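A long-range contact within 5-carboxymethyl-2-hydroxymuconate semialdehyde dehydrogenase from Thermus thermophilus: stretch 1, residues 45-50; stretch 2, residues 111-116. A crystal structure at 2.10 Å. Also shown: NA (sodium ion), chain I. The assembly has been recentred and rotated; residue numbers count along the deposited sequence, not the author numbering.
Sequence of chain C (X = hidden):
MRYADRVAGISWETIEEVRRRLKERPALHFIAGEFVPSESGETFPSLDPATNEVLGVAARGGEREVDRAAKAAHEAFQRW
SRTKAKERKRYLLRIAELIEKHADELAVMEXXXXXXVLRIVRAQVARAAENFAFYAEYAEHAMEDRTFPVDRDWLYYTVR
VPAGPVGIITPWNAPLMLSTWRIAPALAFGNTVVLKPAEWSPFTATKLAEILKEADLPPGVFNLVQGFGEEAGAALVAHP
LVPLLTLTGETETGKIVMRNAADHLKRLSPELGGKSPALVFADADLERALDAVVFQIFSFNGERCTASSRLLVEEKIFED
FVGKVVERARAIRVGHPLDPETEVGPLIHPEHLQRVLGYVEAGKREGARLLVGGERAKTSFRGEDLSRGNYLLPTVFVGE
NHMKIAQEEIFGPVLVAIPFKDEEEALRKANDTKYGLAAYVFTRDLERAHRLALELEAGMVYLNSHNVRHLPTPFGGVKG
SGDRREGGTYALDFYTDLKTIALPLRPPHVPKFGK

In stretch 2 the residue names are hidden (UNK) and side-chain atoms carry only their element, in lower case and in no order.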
# COMPACT_ATOMS: atom_id res chain seq x y z
N PRO C 45 -26.67 16.99 37.78
CA PRO C 45 -25.74 18.12 37.80
C PRO C 45 -24.30 17.76 37.47
O PRO C 45 -23.89 16.61 37.57
CB PRO C 45 -25.87 18.62 39.23
CG PRO C 45 -25.95 17.32 40.00
CD PRO C 45 -26.90 16.46 39.14
N SER C 46 -23.54 18.79 37.07
CA SER C 46 -22.13 18.65 36.78
C SER C 46 -21.44 19.75 37.58
O SER C 46 -21.82 20.92 37.50
CB SER C 46 -21.83 18.83 35.30
OG SER C 46 -20.43 18.70 35.08
N LEU C 47 -20.43 19.37 38.34
CA LEU C 47 -19.69 20.30 39.19
C LEU C 47 -18.52 21.00 38.49
O LEU C 47 -18.01 20.54 37.47
CB LEU C 47 -19.14 19.55 40.41
CG LEU C 47 -20.07 18.60 41.17
CD1 LEU C 47 -19.31 17.94 42.31
CD2 LEU C 47 -21.27 19.37 41.71
N ASP C 48 -18.10 22.11 39.08
CA ASP C 48 -16.96 22.88 38.62
C ASP C 48 -15.87 22.36 39.55
O ASP C 48 -15.86 22.67 40.73
CB ASP C 48 -17.22 24.38 38.85
CG ASP C 48 -15.99 25.24 38.63
OD1 ASP C 48 -16.15 26.47 38.53
OD2 ASP C 48 -14.86 24.70 38.57
N PRO C 49 -14.94 21.54 39.02
CA PRO C 49 -13.86 20.96 39.82
C PRO C 49 -13.01 21.93 40.63
O PRO C 49 -12.32 21.53 41.56
CB PRO C 49 -13.04 20.19 38.79
CG PRO C 49 -13.28 20.95 37.52
CD PRO C 49 -14.75 21.25 37.59
N ALA C 50 -13.08 23.22 40.30
CA ALA C 50 -12.31 24.22 41.02
C ALA C 50 -12.99 24.65 42.32
O ALA C 50 -12.33 25.12 43.25
CB ALA C 50 -12.09 25.44 40.14
N UNK C 111 -13.14 24.02 30.08
CA UNK C 111 -12.24 24.39 31.17
C UNK C 111 -13.02 24.39 32.49
O UNK C 111 -12.62 23.76 33.47
c UNK C 111 -11.65 25.77 30.90
s UNK C 111 -10.68 26.42 32.26
N UNK C 112 -14.15 25.09 32.50
CA UNK C 112 -15.00 25.17 33.68
C UNK C 112 -15.51 23.80 34.13
O UNK C 112 -15.56 23.51 35.32
c UNK C 112 -17.32 28.24 32.92
c UNK C 112 -16.21 26.07 33.41
c UNK C 112 -15.29 28.18 34.37
c UNK C 112 -15.98 27.56 33.16
N UNK C 113 -15.89 22.99 33.16
CA UNK C 113 -16.47 21.67 33.38
C UNK C 113 -15.48 20.56 33.76
O UNK C 113 -15.79 19.72 34.61
o UNK C 113 -18.92 19.76 31.35
c UNK C 113 -17.23 21.27 32.10
o UNK C 113 -18.68 19.99 33.52
c UNK C 113 -18.35 20.26 32.35
N UNK C 114 -14.29 20.56 33.16
CA UNK C 114 -13.32 19.51 33.42
C UNK C 114 -12.04 19.88 34.18
O UNK C 114 -11.20 19.01 34.42
c UNK C 114 -12.96 18.81 32.11
N UNK C 115 -11.88 21.15 34.53
CA UNK C 115 -10.72 21.56 35.31
C UNK C 115 -9.33 21.72 34.72
O UNK C 115 -8.38 21.94 35.48
N UNK C 116 -9.17 21.62 33.40
CA UNK C 116 -7.84 21.79 32.82
C UNK C 116 -7.55 23.28 32.63
O UNK C 116 -8.48 24.08 32.50
n UNK C 116 -7.17 17.78 33.02
o UNK C 116 -5.66 19.32 32.43
c UNK C 116 -7.86 19.55 31.51
c UNK C 116 -6.80 18.88 32.37
c UNK C 116 -7.74 21.08 31.46
NA NA I . -17.79 18.95 35.57
O HOH W 1 -12.76 24.41 36.50
O HOH W 2 -17.17 17.35 37.34

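Position 111 carries two side-chain atoms, one carbon followed by one sulfur. Its sulfur stays 7.8 Å from OD2 of Asp-48, its nearest atom on stretch 1, and makes no contact there. A single carbon ending in sulfur, with nothing beyond it, is cysteine. The backbone is more useful: the oxygen of water 1 lies 3.1 Å from O of Cys-111 and 3.0 Å from OD2 of Asp-48, placed to bridge them, though it has more acceptors in reach than protons to give.

Position 112 has four side-chain carbons and no heteroatom, with the fork at the second carbon. One of its terminal carbons makes the side chain's nearest approach, 4.6 Å from OD1 of Asp-48, so the close approaches belong to the backbone: O of position 112 lies 3.3 Å from CD of Pro-49 and 3.5 Å from OD2 of Asp-48. A fork at the first carbon would indicate isoleucine; at the second it gives leucine. Leu-112 has chi1 at -66° (m) and chi2 at 180° (t), and its CA-to-CB bond points sideways.

Position 113 shows two carbons, the second carrying two oxygens. The coordinates place one of these oxygens 2.7 Å from OG of Ser-46 and both within a flat, forked terminus. Two oxygens and no nitrogen make it a carboxylate, and one carbon before it makes the residue aspartate. In Asp-113 the CA-to-CB bond points away from stretch 1, yet with chi1 at -155° (t) the end of the side chain comes nearer. The short distance between OG of Ser-46 and OD1 of Asp-113 is not a hydrogen bond: both atoms bind the same sodium ion, OG at 2.7 Å from NA and OD1 at 2.5 Å.

Position 114 has one side-chain carbon, which points away and remains 5.8 Å from CG of Pro-49, the nearest atom of stretch 1. One carbon alone is alanine. What Ala-114 offers the contact is backbone, its C atom lying 3.7 Å from CG of Pro-49.

Position 115 has no side-chain atoms, and its backbone N sits 3.3 Å from CG of Pro-49. It is therefore glycine. Two further observations agree. Phi is +76°, in a region that favours glycine, just as the chain leaves the helix; and an ideal CB would point toward stretch 1 and fall 2.9 Å from CG of Pro-49, a clash. N of Gly-115 also donates a hydrogen bond to O of Cys-111 (2.9 Å).

Position 116 has three carbons in a row, the third bearing one oxygen and one nitrogen. The CA-to-CB bond points away from stretch 1, and nothing there is touched. The terminal amide makes it glutamine, Gln-116.

The contact works through metal coordination and packing, with no direct hydrogen bond between the stretches. Sodium joins them, NA bound additionally by O of Leu-47 at 2.5 Å, O of Asp-113 at 2.4 Å and water 2 at 2.5 Å, with one more ligand elsewhere in the structure. Beside it, Pro-49 packs against the backbone at the helix end.

Stretch 2 111-116: CLDAGQ
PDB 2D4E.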